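Long-range contacts in dextranase (Pseudarthrobacter oxydans, PDB 6NZS), which hydrolyses internal alpha-1,6-glucosidic linkages in dextran, as a glycosyl hydrolase family 49 enzyme: residues A1-D6 with K49-F54; S320-Q325 with Y345-T350; E482-C487 with I507-G512. All blocks are in the same frame, centred on the assembly; numbering follows the deposited sequence.

Interaction 1 (A1-D6 with K49-F54)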
loop_
_atom_site.group_PDB
_atom_site.type_symbol
_atom_site.label_atom_id
_atom_site.label_comp_id
_atom_site.label_asym_id
_atom_site.label_seq_id
_atom_site.Cartn_x
_atom_site.Cartn_y
_atom_site.Cartn_z
ATOM N N ALA A 1 -6.848 6.230 33.543
ATOM C CA ALA A 1 -8.160 5.800 33.073
ATOM C C ALA A 1 -8.357 6.168 31.608
ATOM O O ALA A 1 -8.199 7.328 31.226
ATOM C CB ALA A 1 -9.258 6.421 33.922
ATOM N N ILE A 2 -8.718 5.173 30.797
ATOM C CA ILE A 2 -8.959 5.400 29.376
ATOM C C ILE A 2 -10.247 6.192 29.202
ATOM O O ILE A 2 -11.297 5.833 29.753
ATOM C CB ILE A 2 -9.029 4.058 28.631
ATOM C CG1 ILE A 2 -7.701 3.312 28.747
ATOM C CG2 ILE A 2 -9.397 4.272 27.164
ATOM C CD1 ILE A 2 -6.505 4.127 28.301
ATOM N N THR A 3 -10.178 7.271 28.422
ATOM C CA THR A 3 -11.348 8.075 28.094
ATOM C C THR A 3 -11.374 8.280 26.588
ATOM O O THR A 3 -10.460 8.899 26.034
ATOM C CB THR A 3 -11.298 9.436 28.794
ATOM O OG1 THR A 3 -11.042 9.249 30.192
ATOM C CG2 THR A 3 -12.620 10.175 28.617
ATOM N N THR A 4 -12.418 7.788 25.933
ATOM C CA THR A 4 -12.562 7.944 24.493
ATOM C C THR A 4 -13.579 9.033 24.163
ATOM O O THR A 4 -14.407 9.423 24.993
ATOM C CB THR A 4 -12.995 6.628 23.843
ATOM O OG1 THR A 4 -14.236 6.194 24.417
ATOM C CG2 THR A 4 -11.932 5.547 24.044
ATOM N N ALA A 5 -13.503 9.529 22.931
ATOM C CA ALA A 5 -14.378 10.593 22.455
ATOM C C ALA A 5 -15.478 10.040 21.565
ATOM O O ALA A 5 -15.236 9.182 20.712
ATOM C CB ALA A 5 -13.585 11.626 21.653
ATOM N N ASP A 6 -16.690 10.567 21.744
ATOM C CA ASP A 6 -17.749 10.296 20.777
ATOM C C ASP A 6 -18.652 11.528 20.721
ATOM O O ASP A 6 -19.757 11.554 21.266
ATOM C CB ASP A 6 -18.542 9.034 21.101
ATOM C CG ASP A 6 -19.485 8.650 19.985
ATOM O OD1 ASP A 6 -19.444 9.304 18.922
ATOM O OD2 ASP A 6 -20.265 7.692 20.166
ATOM N N LYS A 49 -8.706 18.730 26.942
ATOM C CA LYS A 49 -9.632 17.604 26.836
ATOM C C LYS A 49 -9.091 16.650 25.771
ATOM O O LYS A 49 -9.561 16.623 24.633
ATOM C CB LYS A 49 -11.035 18.099 26.485
ATOM C CG LYS A 49 -11.629 19.055 27.509
ATOM C CD LYS A 49 -13.108 19.283 27.248
ATOM C CE LYS A 49 -13.797 19.868 28.471
ATOM N NZ LYS A 49 -15.223 19.439 28.556
ATOM N N ALA A 50 -8.095 15.859 26.160
ATOM C CA ALA A 50 -7.457 14.906 25.262
ATOM C C ALA A 50 -8.025 13.515 25.511
ATOM O O ALA A 50 -8.152 13.085 26.663
ATOM C CB ALA A 50 -5.941 14.900 25.455
ATOM N N TYR A 51 -8.354 12.818 24.429
ATOM C CA TYR A 51 -9.010 11.521 24.487
ATOM C C TYR A 51 -8.084 10.446 23.935
ATOM O O TYR A 51 -7.395 10.667 22.936
ATOM C CB TYR A 51 -10.290 11.544 23.660
ATOM C CG TYR A 51 -11.324 12.505 24.188
ATOM C CD1 TYR A 51 -12.226 12.100 25.158
ATOM C CD2 TYR A 51 -11.391 13.815 23.723
ATOM C CE1 TYR A 51 -13.185 12.973 25.648
ATOM C CE2 TYR A 51 -12.347 14.697 24.209
ATOM C CZ TYR A 51 -13.237 14.264 25.169
ATOM O OH TYR A 51 -14.191 15.135 25.658
ATOM N N ASP A 52 -8.073 9.288 24.587
ATOM C CA ASP A 52 -7.268 8.169 24.112
ATOM C C ASP A 52 -7.822 7.616 22.809
ATOM O O ASP A 52 -9.038 7.521 22.623
ATOM C CB ASP A 52 -7.282 7.062 25.158
ATOM C CG ASP A 52 -6.683 7.510 26.465
ATOM O OD1 ASP A 52 -5.447 7.662 26.523
ATOM O OD2 ASP A 52 -7.450 7.723 27.427
ATOM N N ALA A 53 -6.918 7.254 21.898
ATOM C CA ALA A 53 -7.270 6.558 20.667
ATOM C C ALA A 53 -6.402 5.317 20.589
ATOM O O ALA A 53 -5.186 5.403 20.778
ATOM C CB ALA A 53 -7.011 7.434 19.439
ATOM N N PHE A 54 -7.016 4.171 20.326
ATOM C CA PHE A 54 -6.265 2.923 20.326
ATOM C C PHE A 54 -5.178 2.948 19.261
ATOM O O PHE A 54 -5.381 3.467 18.159
ATOM C CB PHE A 54 -7.205 1.757 20.036
ATOM C CG PHE A 54 -6.617 0.423 20.383
ATOM C CD1 PHE A 54 -6.535 0.024 21.712
ATOM C CD2 PHE A 54 -6.128 -0.420 19.403
ATOM C CE1 PHE A 54 -5.991 -1.197 22.052
ATOM C CE2 PHE A 54 -5.585 -1.658 19.737
ATOM C CZ PHE A 54 -5.515 -2.048 21.056
HETATM O O HOH W 1 -6.790 9.070 29.611
#
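Tyr51 lies against the N-terminal residues Thr3 to Ala5, while Asp52 beside it bonds the backbone of Thr3. The tyrosine can be followed outward. Its CB is 3.6 Å from Thr3 O, which lies at the ring edge. CG is anti to the carbonyl carbon (chi1 -64°), which brings it to 3.5 Å from Ala5 CB. That methyl sits over one ring face, offset toward the rim, in a CH-pi contact. CD2 also meets the methyl. CD1 meets Thr4 O at 3.5 Å, obliquely. Further out, CE1 is 4.1 Å from Thr3 CG2. An alanine here would probably leave Ala5 CB without its aromatic face and open a gap beside Thr3 CG2.

The polar part is a pair of hydrogen bonds between Thr3 and Asp52, one in each direction. Thr3 N donates to Asp52 OD2 at 2.9 Å, nearly straight at 169° and to the anti lone pair. Asp52 N returns a bond to Thr3 O at 2.8 Å. The Ile2 and Asp52 side chains cross at about a right angle, with Ile2 CD1 3.8 Å from Asp52 OD2. The other oxygen, OD1, bonds Gln40 on strand 37-43.

The N-terminal segment passes across strand 51-58 of the Ig-like domain, nearest at Thr4 and Tyr51. That strand runs antiparallel to both 37-43 and 84-92. Thr12 OG1 hydrogen-bonds both segments, at Ala5 N and at Asp52 O.

Interaction 2 (S320-Q325 with Y345-T350)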
loop_
_atom_site.group_PDB
_atom_site.type_symbol
_atom_site.label_atom_id
_atom_site.label_comp_id
_atom_site.label_asym_id
_atom_site.label_seq_id
_atom_site.Cartn_x
_atom_site.Cartn_y
_atom_site.Cartn_z
ATOM N N SER A 320 -17.445 -9.675 -11.492
ATOM C CA SER A 320 -18.033 -8.655 -12.351
ATOM C C SER A 320 -18.807 -9.329 -13.478
ATOM O O SER A 320 -18.229 -10.094 -14.259
ATOM C CB SER A 320 -16.957 -7.737 -12.937
ATOM O OG SER A 320 -17.537 -6.782 -13.822
ATOM N N ALA A 321 -20.105 -9.038 -13.556
ATOM C CA ALA A 321 -20.928 -9.484 -14.667
ATOM C C ALA A 321 -20.678 -8.586 -15.871
ATOM O O ALA A 321 -20.015 -7.554 -15.781
ATOM C CB ALA A 321 -22.406 -9.420 -14.280
ATOM N N ASP A 322 -21.210 -8.987 -17.028
ATOM C CA ASP A 322 -21.129 -8.100 -18.184
ATOM C C ASP A 322 -21.808 -6.764 -17.901
ATOM O O ASP A 322 -21.346 -5.716 -18.369
ATOM C CB ASP A 322 -21.747 -8.768 -19.413
ATOM C CG ASP A 322 -20.787 -9.707 -20.105
ATOM O OD1 ASP A 322 -19.560 -9.556 -19.925
ATOM O OD2 ASP A 322 -21.260 -10.601 -20.836
ATOM N N ALA A 323 -22.899 -6.781 -17.135
ATOM C CA ALA A 323 -23.611 -5.554 -16.806
ATOM C C ALA A 323 -22.704 -4.587 -16.050
ATOM O O ALA A 323 -21.783 -4.994 -15.331
ATOM C CB ALA A 323 -24.839 -5.866 -15.946
ATOM N N GLU A 324 -22.973 -3.296 -16.236
ATOM C CA GLU A 324 -22.239 -2.246 -15.541
ATOM C C GLU A 324 -22.508 -2.325 -14.044
ATOM O O GLU A 324 -23.661 -2.424 -13.611
ATOM C CB GLU A 324 -22.671 -0.878 -16.071
ATOM C CG GLU A 324 -22.095 0.311 -15.309
ATOM C CD GLU A 324 -22.659 1.644 -15.782
ATOM O OE1 GLU A 324 -23.420 2.276 -15.019
ATOM O OE2 GLU A 324 -22.341 2.060 -16.917
ATOM N N GLN A 325 -21.440 -2.256 -13.246
ATOM C CA GLN A 325 -21.549 -2.373 -11.801
ATOM C C GLN A 325 -20.603 -1.371 -11.161
ATOM O O GLN A 325 -19.649 -0.908 -11.787
ATOM C CB GLN A 325 -21.172 -3.779 -11.329
ATOM C CG GLN A 325 -22.120 -4.884 -11.798
ATOM C CD GLN A 325 -21.507 -6.258 -11.643
ATOM O OE1 GLN A 325 -20.578 -6.622 -12.363
ATOM N NE2 GLN A 325 -22.002 -7.022 -10.674
ATOM N N TYR A 345 -12.679 -10.649 -10.750
ATOM C CA TYR A 345 -12.693 -11.517 -11.915
ATOM C C TYR A 345 -14.028 -11.365 -12.623
ATOM O O TYR A 345 -15.044 -11.056 -11.997
ATOM C CB TYR A 345 -12.506 -12.975 -11.520
ATOM C CG TYR A 345 -11.115 -13.298 -11.035
ATOM C CD1 TYR A 345 -10.008 -13.079 -11.845
ATOM C CD2 TYR A 345 -10.908 -13.823 -9.773
ATOM C CE1 TYR A 345 -8.730 -13.375 -11.399
ATOM C CE2 TYR A 345 -9.639 -14.124 -9.320
ATOM C CZ TYR A 345 -8.558 -13.897 -10.137
ATOM O OH TYR A 345 -7.293 -14.200 -9.687
ATOM N N GLY A 346 -14.018 -11.594 -13.936
ATOM C CA GLY A 346 -15.192 -11.426 -14.767
ATOM C C GLY A 346 -14.941 -10.392 -15.850
ATOM O O GLY A 346 -13.868 -10.360 -16.464
ATOM N N ASN A 347 -15.932 -9.545 -16.081
ATOM C CA ASN A 347 -15.768 -8.469 -17.050
ATOM C C ASN A 347 -14.992 -7.346 -16.376
ATOM O O ASN A 347 -15.548 -6.564 -15.601
ATOM C CB ASN A 347 -17.113 -7.988 -17.582
ATOM C CG ASN A 347 -16.955 -7.055 -18.764
ATOM O OD1 ASN A 347 -16.039 -6.228 -18.797
ATOM N ND2 ASN A 347 -17.835 -7.189 -19.750
ATOM N N GLU A 348 -13.703 -7.249 -16.704
ATOM C CA GLU A 348 -12.837 -6.242 -16.100
ATOM C C GLU A 348 -13.105 -4.831 -16.606
ATOM O O GLU A 348 -12.505 -3.882 -16.084
ATOM C CB GLU A 348 -11.372 -6.637 -16.306
ATOM C CG GLU A 348 -11.042 -8.004 -15.711
ATOM C CD GLU A 348 -9.573 -8.394 -15.836
ATOM O OE1 GLU A 348 -8.805 -7.670 -16.501
ATOM O OE2 GLU A 348 -9.192 -9.440 -15.270
ATOM N N GLN A 349 -13.991 -4.653 -17.584
ATOM C CA GLN A 349 -14.302 -3.333 -18.109
ATOM C C GLN A 349 -15.615 -2.763 -17.582
ATOM O O GLN A 349 -15.947 -1.621 -17.908
ATOM C CB GLN A 349 -14.318 -3.360 -19.645
ATOM C CG GLN A 349 -12.957 -3.639 -20.272
ATOM C CD GLN A 349 -12.929 -3.334 -21.764
ATOM O OE1 GLN A 349 -13.603 -2.417 -22.237
ATOM N NE2 GLN A 349 -12.148 -4.108 -22.511
ATOM N N THR A 350 -16.360 -3.508 -16.764
ATOM C CA THR A 350 -17.672 -3.054 -16.303
ATOM C C THR A 350 -17.803 -3.149 -14.788
ATOM O O THR A 350 -18.874 -3.440 -14.255
ATOM C CB THR A 350 -18.805 -3.808 -16.998
ATOM O OG1 THR A 350 -18.729 -5.190 -16.657
ATOM C CG2 THR A 350 -18.711 -3.655 -18.521
#
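Tyr345 O opens the contact by accepting a hydrogen bond from Ser320 N at 2.8 Å. Gly346 pairs with Ser320 in a parallel bridge. A side chain here would clash with Ser320 O, and the backbone angles also call for glycine.

Asn347 takes part with both backbone and side chain. Its N donates to Ser320 O at 3.0 Å, from above the carbonyl plane. Its O accepts from Ser320 OG at 2.7 Å; OG stands anti to its own backbone N (chi1 177°), the position that lets it meet this carbonyl. In the side chain, ND2 donates to Asp322 OD1 at 2.9 Å. The amide and carboxylate planes are nearly perpendicular, 88° apart. Asn347 OD1 accepts from Gln349 N, closing an Asx turn. This braces the type I turn from Asn347 to Thr350.

Thr350 ends the walk. Its OG1 points into a curl of carbonyls, with Ala321 O at 2.8 Å and those of Asp322 and Ala323 further off. Its O accepts from Gln325 N at 3.0 Å.

The two segments hold the ends of adjacent strands, 316-320 and 342-346, and the loops that follow, in successive coils of the beta-solenoid. They are joined almost wholly by polar groups. One threonine proton cannot serve every oxygen around it, so its bonds are weak and probably shared. Within the contact the Asp322 carboxylate meets a neutral amide.

Interaction 3 (E482-C487 with I507-G512)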
loop_
_atom_site.group_PDB
_atom_site.type_symbol
_atom_site.label_atom_id
_atom_site.label_comp_id
_atom_site.label_asym_id
_atom_site.label_seq_id
_atom_site.Cartn_x
_atom_site.Cartn_y
_atom_site.Cartn_z
ATOM N N GLU A 482 11.113 9.745 -0.542
ATOM C CA GLU A 482 11.872 10.277 0.587
ATOM C C GLU A 482 12.962 9.301 1.015
ATOM O O GLU A 482 12.774 8.081 0.966
ATOM C CB GLU A 482 10.937 10.584 1.759
ATOM C CG GLU A 482 9.818 11.562 1.376
ATOM C CD GLU A 482 9.327 12.396 2.539
ATOM O OE1 GLU A 482 10.131 12.746 3.430
ATOM O OE2 GLU A 482 8.130 12.724 2.554
ATOM N N GLY A 483 14.103 9.849 1.437
ATOM C CA GLY A 483 15.244 8.995 1.735
ATOM C C GLY A 483 15.833 8.363 0.475
ATOM O O GLY A 483 15.641 8.831 -0.652
ATOM N N MET A 484 16.564 7.269 0.682
ATOM C CA MET A 484 17.266 6.585 -0.399
ATOM C C MET A 484 16.373 5.568 -1.098
ATOM O O MET A 484 15.528 4.926 -0.473
ATOM C CB MET A 484 18.473 5.830 0.160
ATOM C CG MET A 484 19.515 6.710 0.803
ATOM S SD MET A 484 20.902 5.747 1.459
ATOM C CE MET A 484 20.136 4.903 2.823
ATOM N N THR A 485 16.571 5.417 -2.409
ATOM C CA THR A 485 15.935 4.332 -3.154
ATOM C C THR A 485 16.940 3.745 -4.133
ATOM O O THR A 485 18.088 4.197 -4.229
ATOM C CB THR A 485 14.622 4.753 -3.835
ATOM O OG1 THR A 485 13.890 3.581 -4.208
ATOM C CG2 THR A 485 14.877 5.596 -5.086
ATOM N N ASN A 486 16.497 2.718 -4.866
ATOM C CA ASN A 486 17.401 1.975 -5.740
ATOM C C ASN A 486 17.396 2.447 -7.190
ATOM O O ASN A 486 18.472 2.556 -7.791
ATOM C CB ASN A 486 17.185 0.452 -5.641
ATOM C CG ASN A 486 15.846 -0.009 -6.181
ATOM O OD1 ASN A 486 14.850 0.725 -6.156
ATOM N ND2 ASN A 486 15.806 -1.256 -6.649
ATOM N N CYS A 487 16.233 2.728 -7.781
ATOM C CA CYS A 487 16.201 3.095 -9.196
ATOM C C CYS A 487 14.879 3.779 -9.518
ATOM O O CYS A 487 13.870 3.563 -8.848
ATOM C CB CYS A 487 16.441 1.886 -10.116
ATOM S SG CYS A 487 15.458 0.419 -9.754
ATOM N N ILE A 507 13.440 12.376 -6.126
ATOM C CA ILE A 507 14.056 11.352 -5.286
ATOM C C ILE A 507 15.089 12.028 -4.395
ATOM O O ILE A 507 15.928 12.794 -4.881
ATOM C CB ILE A 507 14.691 10.259 -6.162
ATOM C CG1 ILE A 507 13.609 9.532 -6.969
ATOM C CG2 ILE A 507 15.493 9.267 -5.318
ATOM C CD1 ILE A 507 14.169 8.562 -8.012
ATOM N N ASP A 508 15.029 11.756 -3.090
ATOM C CA ASP A 508 15.980 12.391 -2.175
ATOM C C ASP A 508 17.414 11.968 -2.479
ATOM O O ASP A 508 18.322 12.804 -2.525
ATOM C CB ASP A 508 15.654 12.034 -0.723
ATOM C CG ASP A 508 14.576 12.908 -0.121
ATOM O OD1 ASP A 508 14.109 13.842 -0.798
ATOM O OD2 ASP A 508 14.201 12.648 1.041
ATOM N N ALA A 509 17.646 10.667 -2.647
ATOM C CA ALA A 509 19.005 10.161 -2.770
ATOM C C ALA A 509 18.959 8.754 -3.339
ATOM O O ALA A 509 17.951 8.051 -3.224
ATOM C CB ALA A 509 19.710 10.133 -1.404
ATOM N N TRP A 510 20.069 8.351 -3.957
ATOM C CA TRP A 510 20.258 6.937 -4.247
ATOM C C TRP A 510 20.843 6.235 -3.029
ATOM O O TRP A 510 21.470 6.849 -2.162
ATOM C CB TRP A 510 21.215 6.736 -5.426
ATOM C CG TRP A 510 20.771 7.391 -6.694
ATOM C CD1 TRP A 510 21.466 8.320 -7.420
ATOM C CD2 TRP A 510 19.549 7.153 -7.407
ATOM N NE1 TRP A 510 20.742 8.690 -8.531
ATOM C CE2 TRP A 510 19.564 7.987 -8.547
ATOM C CE3 TRP A 510 18.443 6.327 -7.187
ATOM C CZ2 TRP A 510 18.504 8.024 -9.462
ATOM C CZ3 TRP A 510 17.393 6.360 -8.094
ATOM C CH2 TRP A 510 17.431 7.203 -9.220
ATOM N N ASN A 511 20.651 4.923 -2.982
ATOM C CA ASN A 511 21.190 4.116 -1.893
ATOM C C ASN A 511 22.664 3.779 -2.143
ATOM O O ASN A 511 23.303 4.276 -3.078
ATOM C CB ASN A 511 20.299 2.904 -1.637
ATOM C CG ASN A 511 20.283 1.913 -2.804
ATOM O OD1 ASN A 511 21.211 1.855 -3.611
ATOM N ND2 ASN A 511 19.218 1.121 -2.884
ATOM N N GLY A 512 23.228 2.925 -1.295
ATOM C CA GLY A 512 24.640 2.591 -1.353
ATOM C C GLY A 512 25.056 1.497 -2.323
ATOM O O GLY A 512 26.223 1.082 -2.310
HETATM O O HOH W 2 12.387 14.146 2.330
#
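Thr485 and Trp510 mark the tight end of this contact; Gly483 and Asp508 mark the looser one. At the tight end, Thr485 CG2 lies between the backbone N and the carbonyl carbon (chi1 -164° for OG1). There it meets Ile507 CG2 at 3.7 Å, the side chains crossing at about a right angle, and Trp510 CZ3 at 4.0 Å. CZ3 also reaches Cys487 CA at 3.6 Å, while Thr485 O lies at the indole edge. Thr485 N donates to Ala509 O, and Asn511 N to Thr485 O at 2.9 Å. Met484 SD rests 3.7 Å from Asn511 CA. Asn486 O is buried here without a polar partner.

Toward the corner the ladder fades, and Ala509 N makes only a weak bond to Gly483 O. Asp508 is exposed. Its OD2 accepts from Gly483 N at 2.8 Å, met from above the carboxylate plane. Asp508 OD2 and Glu482 OE1 stand 4.7 Å apart, and a water that donates to both probably eases their repulsion. Glu482 OE1 also bonds Ser119.

The short parallel strands 484-485 and 509-510 follow the corners that end the long solenoid strands 469-482 and 495-507. Trp510 packs on Tyr550 and Val552 of strand 545-552. Met484 and Asn511 touch Ala177 and Ile178 of strand 176-192. The disulfide of Cys487 with Cys448 ties this coil to an earlier part of the chain.

Overall arrangement
The three contacts come in series along the chain, each closing before the next opens, and none touches another. Interaction 1 belongs to the N-terminal Ig-like domain. Interactions 2 and 3 lie on the beta-solenoid, on opposite sides of the chain's centre, with centres about 40 Å apart. Both join segments from adjacent parallel strands, about one coil apart in sequence. Interaction 1 is about 44 Å from interaction 2 and about 39 Å from interaction 3, centre to centre. Interaction 3 also touches strand 176-192, which pairs with other strands of the N-terminal region. It therefore lies where the solenoid meets that region, while interaction 1 stays within the Ig-like domain.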